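Local coordinates for protein carbohydrate binding module (Ruminococcus flavefaciens, PDB 4V1K) that probably binds plant cell-wall polysaccharides as a non-catalytic module of the family 9 glycoside hydrolase Cel9A, a component of the cellulosome, at residues Val14-Ser17 against Glu23-Ile26; Lys31-Ser36 against Asp125-Lys130; Ile35-Lys40 against Gln103-Gly108; Val44-Ser49 against Ile110-Trp115; Gly59-Ser64 against Ile90-Pro95. All coordinates share one frame; numbering follows the deposited sequence. Where two conformers were deposited one is given.

How the contacts relate
Contacts 4 and 5 lie at the centre of a two-sheet beta-sandwich and contact 2 closes one end of it; all three are apolar, with aromatic rings covered by aliphatic groups and no hydrogen bond crossing. Contacts 4 and 5 hold the same pair of sheets and are themselves joined by backbone bonds, Val-44 to Trp-92 and Lys-111 to Gly-62. Contact 2 shares Ile-35 and Ser-36 with contact 3, a surface meeting of two loops that combines a methyl contact with a water bridge; Ile-35 touches in both. Contact 1, about 25 Å between centres from contact 3, mixes both styles: a buried touch of Val-14 on Ile-26 beside a water-bridged arginine. It adjoins contact 4 through the pairing of Ile-26 with Phe-112.

Contact 1: residues Val14-Ser17 against Glu23-Ile26; sequences VTYS and ERMI
The apolar part of this contact is one residue pair, Val-14 and Ile-26, whose side chains reach toward each other tip to tip. Ile-26 CD1 lies 3.6 Å from Val-14 CG2 and 3.9 Å from CG1 of the same valine, so one methyl faces both branches. Val-14 CG1 is anti to the backbone N (chi1 -176°), which turns the fork of the valine to the isoleucine.

The polar part includes a water bridge. Water 1 donates to Tyr-16 O at 2.7 Å and accepts from Arg-24 NH2 at 2.9 Å, bridging a backbone carbonyl and a guanidinium that make no direct hydrogen bond. The same water sits above one face of the Tyr-16 ring, displaced toward its rim. Arg-24 runs extended from CG to NE, bringing NE to 3.9 Å from Tyr-16 OH; ring and guanidinium planes differ by 24°, and the approach is oblique.

Tyr-16 OH has a weak hydrogen bond to Trp-115 O. Val-14 pairs through its backbone with Phe-122 of strand 121-131, and Ile-26 with Phe-112 of strand 109-114, so the contact spans the two sheets, between edge strand 5-15 and strand 25-29.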
# COMPACT_ATOMS: atom_id res chain seq x y z
N VAL A 14 5.21 -12.90 0.02
CA VAL A 14 5.77 -12.33 -1.21
C VAL A 14 7.23 -12.76 -1.37
O VAL A 14 8.03 -12.66 -0.43
CB VAL A 14 5.70 -10.81 -1.20
CG1 VAL A 14 6.21 -10.20 -2.53
CG2 VAL A 14 4.28 -10.33 -0.99
N THR A 15 7.59 -13.24 -2.57
CA THR A 15 8.99 -13.50 -2.93
C THR A 15 9.33 -12.49 -4.03
O THR A 15 8.86 -12.63 -5.16
CB THR A 15 9.18 -14.95 -3.42
OG1 THR A 15 8.78 -15.88 -2.38
CG2 THR A 15 10.64 -15.22 -3.81
N TYR A 16 10.10 -11.45 -3.69
CA TYR A 16 10.36 -10.35 -4.63
C TYR A 16 10.92 -10.84 -5.96
O TYR A 16 10.47 -10.42 -7.05
CB TYR A 16 11.28 -9.26 -3.98
CG TYR A 16 11.83 -8.27 -4.99
CD1 TYR A 16 11.05 -7.27 -5.53
CD2 TYR A 16 13.12 -8.42 -5.49
CE1 TYR A 16 11.56 -6.39 -6.50
CE2 TYR A 16 13.63 -7.58 -6.44
CZ TYR A 16 12.85 -6.57 -6.96
OH TYR A 16 13.39 -5.75 -7.93
N SER A 17 11.93 -11.71 -5.89
CA SER A 17 12.61 -12.18 -7.11
C SER A 17 11.71 -13.04 -8.01
O SER A 17 12.01 -13.22 -9.21
CB SER A 17 13.88 -12.95 -6.74
OG SER A 17 13.57 -14.10 -5.94
N GLU A 23 4.18 -7.62 -12.30
CA GLU A 23 3.65 -8.16 -11.05
C GLU A 23 4.17 -7.43 -9.83
O GLU A 23 3.86 -7.84 -8.71
CB GLU A 23 3.99 -9.66 -10.94
CG GLU A 23 3.38 -10.51 -12.03
CD GLU A 23 3.74 -11.98 -11.97
OE1 GLU A 23 4.85 -12.36 -11.55
OE2 GLU A 23 2.88 -12.78 -12.39
N ARG A 24 4.93 -6.34 -10.00
CA ARG A 24 5.62 -5.75 -8.84
C ARG A 24 4.72 -4.82 -7.99
O ARG A 24 5.16 -4.25 -7.00
CB ARG A 24 6.89 -5.02 -9.27
CG ARG A 24 8.00 -5.99 -9.67
CD ARG A 24 9.28 -5.31 -10.02
NE ARG A 24 10.36 -6.26 -10.25
CZ ARG A 24 11.12 -6.28 -11.33
NH1 ARG A 24 10.91 -5.41 -12.36
NH2 ARG A 24 12.10 -7.19 -11.39
N MSE A 25 3.46 -4.65 -8.38
CA MSE A 25 2.48 -3.98 -7.49
C MSE A 25 1.47 -5.00 -6.98
O MSE A 25 0.83 -5.73 -7.74
CB MSE A 25 1.74 -2.84 -8.19
CG MSE A 25 2.68 -1.79 -8.76
SE MSE A 25 1.87 -0.07 -9.17
CE MSE A 25 2.05 0.76 -7.41
N ILE A 26 1.32 -5.02 -5.67
CA ILE A 26 0.38 -5.94 -5.01
C ILE A 26 -0.85 -5.18 -4.58
O ILE A 26 -0.78 -4.16 -3.87
CB ILE A 26 1.01 -6.65 -3.82
CG1 ILE A 26 2.24 -7.44 -4.30
CG2 ILE A 26 -0.02 -7.58 -3.20
CD1 ILE A 26 3.30 -7.64 -3.25
O HOH W 1 11.14 -8.97 -9.27

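Contact 2: residues Lys31-Ser36 against Asp125-Lys130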
# COMPACT_ATOMS: atom_id res chain seq x y z
N LYS A 31 -12.94 -2.48 -0.80
CA LYS A 31 -14.09 -3.10 -0.19
C LYS A 31 -13.72 -4.09 0.95
O LYS A 31 -14.53 -4.32 1.87
CB LYS A 31 -14.97 -3.78 -1.25
CG LYS A 31 -14.36 -4.98 -1.92
CD LYS A 31 -15.38 -5.71 -2.79
CE LYS A 31 -14.69 -6.56 -3.86
NZ LYS A 31 -15.69 -7.08 -4.85
N ASP A 32 -12.49 -4.62 0.92
CA ASP A 32 -12.04 -5.53 1.97
C ASP A 32 -11.88 -4.83 3.32
O ASP A 32 -11.94 -5.50 4.38
CB ASP A 32 -10.71 -6.21 1.62
CG ASP A 32 -10.82 -7.23 0.45
OD1 ASP A 32 -11.86 -7.41 -0.17
OD2 ASP A 32 -9.78 -7.86 0.16
N PHE A 33 -11.70 -3.51 3.29
CA PHE A 33 -11.54 -2.73 4.53
C PHE A 33 -12.87 -2.32 5.17
O PHE A 33 -12.92 -2.12 6.37
CB PHE A 33 -10.76 -1.44 4.26
CG PHE A 33 -9.32 -1.64 3.87
CD1 PHE A 33 -8.98 -1.93 2.54
CD2 PHE A 33 -8.30 -1.53 4.80
CE1 PHE A 33 -7.65 -2.13 2.17
CE2 PHE A 33 -6.98 -1.69 4.43
CZ PHE A 33 -6.65 -2.00 3.13
N GLY A 34 -13.92 -2.15 4.37
CA GLY A 34 -15.21 -1.69 4.87
C GLY A 34 -15.36 -0.18 4.96
O GLY A 34 -16.27 0.31 5.63
N ILE A 35 -14.46 0.54 4.30
CA ILE A 35 -14.43 2.00 4.23
C ILE A 35 -15.64 2.60 3.50
O ILE A 35 -16.07 2.07 2.47
CB ILE A 35 -13.08 2.52 3.62
CG1 ILE A 35 -12.98 4.04 3.67
CG2 ILE A 35 -12.86 2.03 2.20
CD1 ILE A 35 -11.58 4.55 3.44
N SER A 36 -16.18 3.69 4.05
CA SER A 36 -17.26 4.45 3.42
C SER A 36 -16.69 5.51 2.46
O SER A 36 -15.59 6.04 2.66
CB SER A 36 -18.09 5.18 4.51
OG SER A 36 -18.95 6.17 3.95
N ASP A 125 1.79 -8.59 6.76
CA ASP A 125 0.97 -8.97 7.90
C ASP A 125 -0.31 -8.16 8.02
O ASP A 125 -1.37 -8.72 8.38
CB ASP A 125 1.78 -8.86 9.18
CG ASP A 125 2.98 -9.82 9.22
OD1 ASP A 125 2.83 -11.01 8.89
OD2 ASP A 125 4.06 -9.37 9.63
N SER A 126 -0.22 -6.86 7.77
CA SER A 126 -1.40 -6.01 7.77
C SER A 126 -1.24 -4.79 6.87
O SER A 126 -0.12 -4.38 6.56
CB SER A 126 -1.76 -5.59 9.20
OG SER A 126 -0.75 -4.84 9.82
N VAL A 127 -2.38 -4.24 6.44
CA VAL A 127 -2.46 -2.97 5.73
C VAL A 127 -3.46 -2.12 6.51
O VAL A 127 -4.56 -2.59 6.85
CB VAL A 127 -2.86 -3.12 4.25
CG1 VAL A 127 -2.86 -1.75 3.58
CG2 VAL A 127 -1.95 -4.11 3.53
N VAL A 128 -3.07 -0.88 6.82
CA VAL A 128 -3.83 0.04 7.65
C VAL A 128 -4.13 1.33 6.89
O VAL A 128 -3.23 1.92 6.31
CB VAL A 128 -3.08 0.38 8.96
CG1 VAL A 128 -3.93 1.26 9.87
CG2 VAL A 128 -2.74 -0.89 9.71
N LEU A 129 -5.40 1.73 6.89
CA LEU A 129 -5.81 3.04 6.38
C LEU A 129 -6.09 3.94 7.57
O LEU A 129 -6.88 3.58 8.47
CB LEU A 129 -7.06 2.90 5.50
CG LEU A 129 -7.04 1.91 4.35
CD1 LEU A 129 -8.39 1.93 3.60
CD2 LEU A 129 -5.90 2.19 3.39
N LYS A 130 -5.43 5.09 7.62
CA LYS A 130 -5.74 6.14 8.60
C LYS A 130 -6.57 7.23 7.92
O LYS A 130 -6.30 7.60 6.79
CB LYS A 130 -4.44 6.74 9.15
CG LYS A 130 -3.51 5.74 9.86
CD LYS A 130 -2.33 6.44 10.52
CE LYS A 130 -1.48 5.46 11.33
NZ LYS A 130 -0.48 6.15 12.21
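Phe-33 meets Leu-129 and Val-127 with almost the whole length of its side chain, and the contacts change in kind from root to tip. At the root, Phe-33 CB is 4.2 Å from Leu-129 CD1. CG and CD2 of the ring come closer, each 3.7 Å from that same methyl. Further out, Phe-33 CE2 lies 3.6 Å from Leu-129 CG and also 3.5 Å from the backbone atom Val-127 O, which stands at the ring edge near its plane. The tip, Phe-33 CZ, ends 3.8 Å from Val-127 CG1, a methyl in the plane of the ring. One aromatic group therefore uses a face for the leucine and an edge for the valine.

The face contact is a CH-pi interaction: Leu-129 CD1 is 3.8 Å from the Phe-33 ring centroid and 17° off the ring normal. With CG anti to the carbonyl carbon (chi1 -67°), the phenylalanine extends from its loop over the strand, crossing both partner side chains at about a right angle. Ile-35 CD1 adds a lighter touch, 4.1 Å from Leu-129 CD1, so this leucine methyl serves two residues of the loop.

No hydrogen bond joins the segments. Phe-33 also packs on Ile-8 of strand 5-15, while Leu-129 reaches Val-44 of strand 41-49. From 127 to 129 the strand alternates regularly, Val-127 and Leu-129 inward and Val-128 outward, and a loop aromatic with its face against one inward side chain and its edge against the other is hydrophobic packing at one end of a beta-sandwich.

Contact 3: residues Ile35-Lys40 against Gln103-Gly108; sequences ISSSEK and QTQYGG
Thr-104 and Ile-35 make the apolar half of the first shell where two loops meet at the domain surface: their methyls Thr-104 CG2 and Ile-35 CG2 are 3.8 Å apart, and the side chains cross at about a right angle. The threonine hydroxyl serves the polar half. Water 2 donates to Ile-35 O at 2.9 Å and lies 2.8 Å from Thr-104 OG1, in a hydrogen bond of undecided direction. Thr-104 OG1 sits between its backbone N and carbonyl carbon (chi1 61°), with CG2 anti to the carbonyl carbon; this splits the two branches between water and isoleucine. Beside them Gln-105, extended beyond CG, brings the NE2 end of its amide to 3.6 Å from Ser-37 CB.

The second shell fixes the two loops. Residues Ser-36 to Glu-39 form a type I beta turn, and Glu-39 OE1 folds back to accept from Ser-36 N at 3.0 Å, on the anti side of the carboxylate and 29° out of its plane. In the other loop, Gln-103 OE1 takes the N-H of Gln-105 at 3.0 Å, with the donor above the carbonyl plane, ahead of a type I' turn from Gln-105 to Gly-108.

Further out, Tyr-6 OH also bonds Glu-39 OE1, and Ile-35 rests on Leu-131 of strand 121-131. The contact joins the loop between strands 25-29 and 41-49 to the one leading from helix 96-99 into strand 109-114.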
# COMPACT_ATOMS: atom_id res chain seq x y z
N ILE A 35 -14.46 0.54 4.30
CA ILE A 35 -14.43 2.00 4.23
C ILE A 35 -15.64 2.60 3.50
O ILE A 35 -16.07 2.07 2.47
CB ILE A 35 -13.08 2.52 3.62
CG1 ILE A 35 -12.98 4.04 3.67
CG2 ILE A 35 -12.86 2.03 2.20
CD1 ILE A 35 -11.58 4.55 3.44
N SER A 36 -16.18 3.69 4.05
CA SER A 36 -17.26 4.45 3.42
C SER A 36 -16.69 5.51 2.46
O SER A 36 -15.59 6.04 2.66
CB SER A 36 -18.09 5.18 4.51
OG SER A 36 -18.95 6.17 3.95
N SER A 37 -17.45 5.84 1.44
CA SER A 37 -17.02 6.87 0.49
C SER A 37 -17.06 8.28 1.11
O SER A 37 -16.54 9.21 0.53
CB SER A 37 -17.86 6.79 -0.78
OG SER A 37 -19.22 7.08 -0.51
N SER A 38 -17.63 8.43 2.30
CA SER A 38 -17.58 9.73 3.03
C SER A 38 -16.21 10.01 3.66
O SER A 38 -15.91 11.14 4.02
CB SER A 38 -18.64 9.79 4.12
OG SER A 38 -18.39 8.86 5.16
N GLU A 39 -15.38 8.97 3.77
CA GLU A 39 -14.14 9.04 4.53
C GLU A 39 -12.93 9.43 3.65
O GLU A 39 -12.88 9.04 2.50
CB GLU A 39 -13.96 7.73 5.32
CG GLU A 39 -15.10 7.57 6.33
CD GLU A 39 -15.16 6.26 7.04
OE1 GLU A 39 -15.08 5.19 6.39
OE2 GLU A 39 -15.37 6.32 8.26
N LYS A 40 -12.00 10.24 4.19
CA LYS A 40 -10.78 10.71 3.50
C LYS A 40 -9.54 10.01 4.07
O LYS A 40 -9.29 10.11 5.27
CB LYS A 40 -10.64 12.22 3.73
CG LYS A 40 -9.64 12.97 2.85
CD LYS A 40 -10.29 13.58 1.61
CE LYS A 40 -10.00 15.08 1.46
NZ LYS A 40 -8.65 15.43 0.93
N GLN A 103 -10.89 6.35 -5.30
CA GLN A 103 -12.10 5.61 -5.63
C GLN A 103 -12.12 4.33 -4.80
O GLN A 103 -11.39 3.38 -5.07
CB GLN A 103 -12.16 5.28 -7.13
CG GLN A 103 -13.32 4.37 -7.51
CD GLN A 103 -14.67 4.99 -7.21
OE1 GLN A 103 -15.07 5.08 -6.06
NE2 GLN A 103 -15.41 5.38 -8.27
N THR A 104 -12.94 4.32 -3.74
CA THR A 104 -13.11 3.12 -2.91
C THR A 104 -14.21 2.17 -3.40
O THR A 104 -14.30 1.02 -2.93
CB THR A 104 -13.44 3.49 -1.44
OG1 THR A 104 -14.66 4.23 -1.36
CG2 THR A 104 -12.31 4.28 -0.83
N GLN A 105 -15.02 2.63 -4.35
CA GLN A 105 -16.16 1.88 -4.86
C GLN A 105 -15.84 1.16 -6.17
O GLN A 105 -14.81 1.41 -6.81
CB GLN A 105 -17.32 2.84 -5.12
CG GLN A 105 -17.67 3.75 -3.93
CD GLN A 105 -18.93 4.56 -4.16
OE1 GLN A 105 -19.99 4.01 -4.41
NE2 GLN A 105 -18.81 5.88 -4.08
N TYR A 106 -16.74 0.26 -6.57
CA TYR A 106 -16.73 -0.34 -7.92
C TYR A 106 -15.43 -1.11 -8.21
O TYR A 106 -15.01 -1.23 -9.35
CB TYR A 106 -17.07 0.72 -9.01
CG TYR A 106 -18.31 1.50 -8.65
CD1 TYR A 106 -19.53 0.83 -8.49
CD2 TYR A 106 -18.29 2.88 -8.43
CE1 TYR A 106 -20.69 1.51 -8.10
CE2 TYR A 106 -19.45 3.57 -8.06
CZ TYR A 106 -20.65 2.89 -7.90
OH TYR A 106 -21.81 3.55 -7.47
N GLY A 107 -14.86 -1.70 -7.16
CA GLY A 107 -13.65 -2.53 -7.25
C GLY A 107 -12.34 -1.75 -7.12
O GLY A 107 -11.26 -2.32 -7.37
N GLY A 108 -12.39 -0.45 -6.75
CA GLY A 108 -11.17 0.31 -6.56
C GLY A 108 -10.19 -0.38 -5.62
O GLY A 108 -10.60 -1.04 -4.65
O HOH W 2 -16.70 2.74 -0.23

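Contact 4: residues Val44-Ser49 against Ile110-Trp115; sequences VQVNIS and IKFGVW
This is sheet-to-sheet packing in the hydrophobic core, with strand 41-49 of the four-stranded antiparallel sheet facing strand 109-114 of the other. The evidence is the spacing and the chemistry: the nearest alpha carbons, Val-46 CA and Phe-112 CA, are 8.2 Å apart, no hydrogen bond crosses, and all four touching residues are buried and apolar. The centre of the contact lies about 4 Å from the centre of the chain.

Val-46 and Phe-112 carry most of it. The valine comes over one face of the ring, with CG1 above the ring centre at 4.1 Å from the centroid and 11° off the normal, a well-centred CH-pi contact. Its other branch, CG2, reaches the rim at 4.0 Å from Phe-112 CD1. Both methyls thus meet the same ring. Phe-112 holds CG anti to its own backbone nitrogen (chi1 171°), which sends the ring across the interface toward the opposing sheet.

Two residues back on each strand, the packing repeats more lightly: Val-44 CG2 and Ile-110 CD1 meet at 4.3 Å. Val-44 and Val-46 on one strand, Ile-110 and Phe-112 on the other, are alternate residues that all point to the opposing sheet, as expected for strands facing each other in a sandwich.

The aromatic core continues around Phe-112, whose ring also meets Tyr-57, with planes at about 10°, and Phe-61. Within its own sheet, strand 41-49 lies between strands 121-131 and 87-93, while strand 109-114 is paired with strands 25-29 and 55-64.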
# COMPACT_ATOMS: atom_id res chain seq x y z
N VAL A 44 -1.44 5.51 4.51
CA VAL A 44 -1.48 4.05 4.35
C VAL A 44 -0.22 3.46 4.98
O VAL A 44 0.87 3.95 4.73
CB VAL A 44 -1.55 3.65 2.88
CG1 VAL A 44 -1.68 2.14 2.73
CG2 VAL A 44 -2.71 4.31 2.19
N GLN A 45 -0.38 2.44 5.81
CA GLN A 45 0.73 1.73 6.42
C GLN A 45 0.69 0.25 6.05
O GLN A 45 -0.38 -0.38 6.11
CB GLN A 45 0.72 1.87 7.94
CG GLN A 45 0.92 3.29 8.40
CD GLN A 45 1.11 3.43 9.90
OE1 GLN A 45 0.53 2.66 10.66
NE2 GLN A 45 1.92 4.41 10.32
N VAL A 46 1.84 -0.28 5.64
CA VAL A 46 1.99 -1.69 5.31
C VAL A 46 2.99 -2.28 6.33
O VAL A 46 4.17 -1.88 6.37
CB VAL A 46 2.45 -1.90 3.87
CG1 VAL A 46 2.62 -3.39 3.58
CG2 VAL A 46 1.42 -1.26 2.90
N ASN A 47 2.51 -3.23 7.13
CA ASN A 47 3.32 -3.89 8.16
C ASN A 47 3.83 -5.21 7.62
O ASN A 47 3.04 -6.08 7.22
CB ASN A 47 2.50 -4.07 9.44
CG ASN A 47 2.09 -2.74 10.02
OD1 ASN A 47 2.93 -1.96 10.43
ND2 ASN A 47 0.80 -2.47 10.01
N ILE A 48 5.16 -5.34 7.61
CA ILE A 48 5.78 -6.53 7.04
C ILE A 48 6.72 -7.21 8.02
O ILE A 48 7.23 -6.58 8.95
CB ILE A 48 6.53 -6.23 5.72
CG1 ILE A 48 7.74 -5.31 5.92
CG2 ILE A 48 5.61 -5.65 4.67
CD1 ILE A 48 8.64 -5.17 4.70
N SER A 49 6.95 -8.50 7.79
CA SER A 49 7.87 -9.29 8.59
C SER A 49 8.59 -10.33 7.77
O SER A 49 8.16 -10.68 6.65
CB SER A 49 7.12 -9.90 9.78
OG SER A 49 6.21 -10.91 9.40
N ILE A 110 -6.06 -0.14 -3.59
CA ILE A 110 -4.78 0.39 -3.21
C ILE A 110 -3.71 -0.61 -3.63
O ILE A 110 -3.88 -1.83 -3.44
CB ILE A 110 -4.73 0.73 -1.67
CG1 ILE A 110 -3.40 1.36 -1.27
CG2 ILE A 110 -4.97 -0.52 -0.80
CD1 ILE A 110 -3.20 2.76 -1.77
N LYS A 111 -2.63 -0.11 -4.22
CA LYS A 111 -1.54 -0.95 -4.77
C LYS A 111 -0.20 -0.60 -4.10
O LYS A 111 0.19 0.57 -4.02
CB LYS A 111 -1.47 -0.81 -6.29
CG LYS A 111 -2.75 -1.25 -7.00
CD LYS A 111 -2.51 -2.18 -8.15
CE LYS A 111 -3.79 -2.48 -8.88
NZ LYS A 111 -3.82 -3.91 -9.27
N PHE A 112 0.47 -1.64 -3.60
CA PHE A 112 1.77 -1.55 -2.89
C PHE A 112 2.84 -2.03 -3.85
O PHE A 112 2.94 -3.23 -4.16
CB PHE A 112 1.69 -2.42 -1.63
CG PHE A 112 3.00 -2.61 -0.90
CD1 PHE A 112 3.69 -1.52 -0.39
CD2 PHE A 112 3.48 -3.88 -0.64
CE1 PHE A 112 4.86 -1.71 0.33
CE2 PHE A 112 4.66 -4.07 0.06
CZ PHE A 112 5.33 -2.98 0.54
N GLY A 113 3.61 -1.08 -4.36
CA GLY A 113 4.66 -1.37 -5.33
C GLY A 113 5.98 -1.66 -4.63
O GLY A 113 6.42 -0.90 -3.75
N VAL A 114 6.62 -2.76 -5.02
CA VAL A 114 7.92 -3.15 -4.49
C VAL A 114 8.94 -3.13 -5.63
O VAL A 114 9.01 -4.06 -6.45
CB VAL A 114 7.90 -4.56 -3.82
CG1 VAL A 114 9.24 -4.84 -3.14
CG2 VAL A 114 6.78 -4.65 -2.79
N TRP A 115 9.72 -2.05 -5.71
CA TRP A 115 10.75 -1.97 -6.76
C TRP A 115 12.03 -2.73 -6.38
O TRP A 115 12.74 -3.24 -7.26
CB TRP A 115 11.08 -0.51 -7.07
CG TRP A 115 9.94 0.44 -7.45
CD1 TRP A 115 10.02 1.82 -7.42
CD2 TRP A 115 8.61 0.13 -7.92
NE1 TRP A 115 8.84 2.37 -7.82
CE2 TRP A 115 7.96 1.37 -8.13
CE3 TRP A 115 7.89 -1.06 -8.15
CZ2 TRP A 115 6.63 1.46 -8.62
CZ3 TRP A 115 6.58 -0.97 -8.63
CH2 TRP A 115 5.96 0.29 -8.83

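Contact 5: residues Gly59-Ser64 against Ile90-Pro95; sequences GQFGTS and ITWKVP
The two sheets of the beta-sandwich face each other here through an aromatic pair, Phe-61 of strand 55-64 and Trp-92 of strand 87-93. The short strand segments belong to different sheets, approach to 8.5 Å between axes and share no hydrogen bond, which together mark packing of side chains between layers; they cross at -51°.

The rings of Phe-61 and Trp-92 are nearly parallel, 15° apart, but slid so far that they barely overlap, with the Phe-61 and five-membered ring centroids 5.2 Å apart. Each residue instead places its CB over the other's ring, the side chains sliding past one another in opposite directions. Phe-61 CB is 3.8 Å from the centroid of the six-membered ring of Trp-92. In return, Trp-92 CB is 3.9 Å from the Phe-61 ring centroid. The closest approach, Phe-61 CB to Trp-92 CE3 at 3.4 Å, belongs to the first of these CH-pi contacts. Trp-92 has CG anti to the backbone N (chi1 -179°), so that the indole extends from its strand toward strand 55-64.

Val-94 CG2 covers the other face of the indole, so the tryptophan lies between that methyl and Phe-61 CB. Phe-61 also packs on Val-44 and Val-46 of strand 41-49. Thr-63 brings its methyl CG2 to the indole edge, 4.5 Å from Trp-92 CH2, while its hydroxyl donates to Ser-64 O at 2.9 Å and bonds Tyr-30 OH. At the Phe-61 ring edge, Ile-90 CG2 approaches CE1 to 4.0 Å, near the ring plane.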
# COMPACT_ATOMS: atom_id res chain seq x y z
N GLY A 59 10.08 1.60 -3.18
CA GLY A 59 8.83 1.39 -3.92
C GLY A 59 7.94 2.60 -3.92
O GLY A 59 8.37 3.68 -3.59
N GLN A 60 6.70 2.41 -4.35
CA GLN A 60 5.72 3.48 -4.51
C GLN A 60 4.35 2.88 -4.34
O GLN A 60 4.15 1.69 -4.62
CB GLN A 60 5.75 4.06 -5.94
CG GLN A 60 6.73 5.13 -6.19
CD GLN A 60 6.77 5.58 -7.61
OE1 GLN A 60 7.42 4.95 -8.41
NE2 GLN A 60 6.13 6.70 -7.92
N PHE A 61 3.41 3.72 -3.91
CA PHE A 61 1.99 3.34 -3.85
C PHE A 61 1.21 3.93 -5.02
O PHE A 61 1.51 5.03 -5.51
CB PHE A 61 1.33 3.81 -2.54
CG PHE A 61 1.81 3.08 -1.31
CD1 PHE A 61 3.09 3.26 -0.81
CD2 PHE A 61 0.98 2.21 -0.64
CE1 PHE A 61 3.52 2.60 0.33
CE2 PHE A 61 1.39 1.56 0.51
CZ PHE A 61 2.68 1.75 1.00
N GLY A 62 0.19 3.19 -5.45
CA GLY A 62 -0.79 3.69 -6.40
C GLY A 62 -2.21 3.42 -5.93
O GLY A 62 -2.44 2.55 -5.09
N THR A 63 -3.16 4.15 -6.50
CA THR A 63 -4.56 3.97 -6.15
C THR A 63 -5.49 4.25 -7.33
O THR A 63 -5.26 5.13 -8.17
CB THR A 63 -4.96 4.88 -4.95
OG1 THR A 63 -6.34 4.69 -4.59
CG2 THR A 63 -4.71 6.35 -5.27
N SER A 64 -6.60 3.50 -7.35
CA SER A 64 -7.74 3.88 -8.16
C SER A 64 -8.23 5.29 -7.75
O SER A 64 -8.25 5.61 -6.57
CB SER A 64 -8.91 2.89 -7.98
OG SER A 64 -8.52 1.58 -8.37
N ILE A 90 6.05 0.29 6.44
CA ILE A 90 6.24 1.23 5.36
C ILE A 90 5.02 2.14 5.33
O ILE A 90 3.88 1.68 5.28
CB ILE A 90 6.38 0.50 4.02
CG1 ILE A 90 7.63 -0.40 4.03
CG2 ILE A 90 6.44 1.49 2.88
CD1 ILE A 90 7.47 -1.67 3.24
N THR A 91 5.27 3.43 5.40
CA THR A 91 4.23 4.45 5.52
C THR A 91 4.20 5.35 4.27
O THR A 91 5.26 5.90 3.85
CB THR A 91 4.48 5.32 6.76
OG1 THR A 91 4.49 4.48 7.92
CG2 THR A 91 3.40 6.39 6.91
N TRP A 92 2.98 5.53 3.72
CA TRP A 92 2.69 6.56 2.70
C TRP A 92 1.76 7.63 3.24
O TRP A 92 0.63 7.35 3.59
CB TRP A 92 2.07 5.90 1.48
CG TRP A 92 1.75 6.83 0.35
CD1 TRP A 92 2.49 7.91 -0.06
CD2 TRP A 92 0.62 6.78 -0.54
NE1 TRP A 92 1.90 8.52 -1.12
CE2 TRP A 92 0.75 7.86 -1.44
CE3 TRP A 92 -0.49 5.93 -0.66
CZ2 TRP A 92 -0.17 8.12 -2.46
CZ3 TRP A 92 -1.43 6.19 -1.68
CH2 TRP A 92 -1.25 7.28 -2.57
N LYS A 93 2.25 8.86 3.32
CA LYS A 93 1.43 10.02 3.67
C LYS A 93 0.77 10.50 2.37
O LYS A 93 1.45 10.92 1.42
CB LYS A 93 2.28 11.13 4.33
CG LYS A 93 2.99 10.62 5.59
CD LYS A 93 3.66 11.67 6.43
CE LYS A 93 4.09 11.04 7.76
NZ LYS A 93 4.76 12.00 8.67
N VAL A 94 -0.55 10.34 2.30
CA VAL A 94 -1.29 10.56 1.07
C VAL A 94 -1.45 12.07 0.81
O VAL A 94 -1.99 12.78 1.66
CB VAL A 94 -2.66 9.88 1.11
CG1 VAL A 94 -3.37 10.04 -0.21
CG2 VAL A 94 -2.51 8.38 1.43
N PRO A 95 -1.00 12.56 -0.36
CA PRO A 95 -1.23 13.98 -0.65
C PRO A 95 -2.71 14.34 -0.74
O PRO A 95 -3.52 13.54 -1.21
CB PRO A 95 -0.55 14.18 -2.02
CG PRO A 95 0.22 13.00 -2.32
CD PRO A 95 -0.30 11.88 -1.46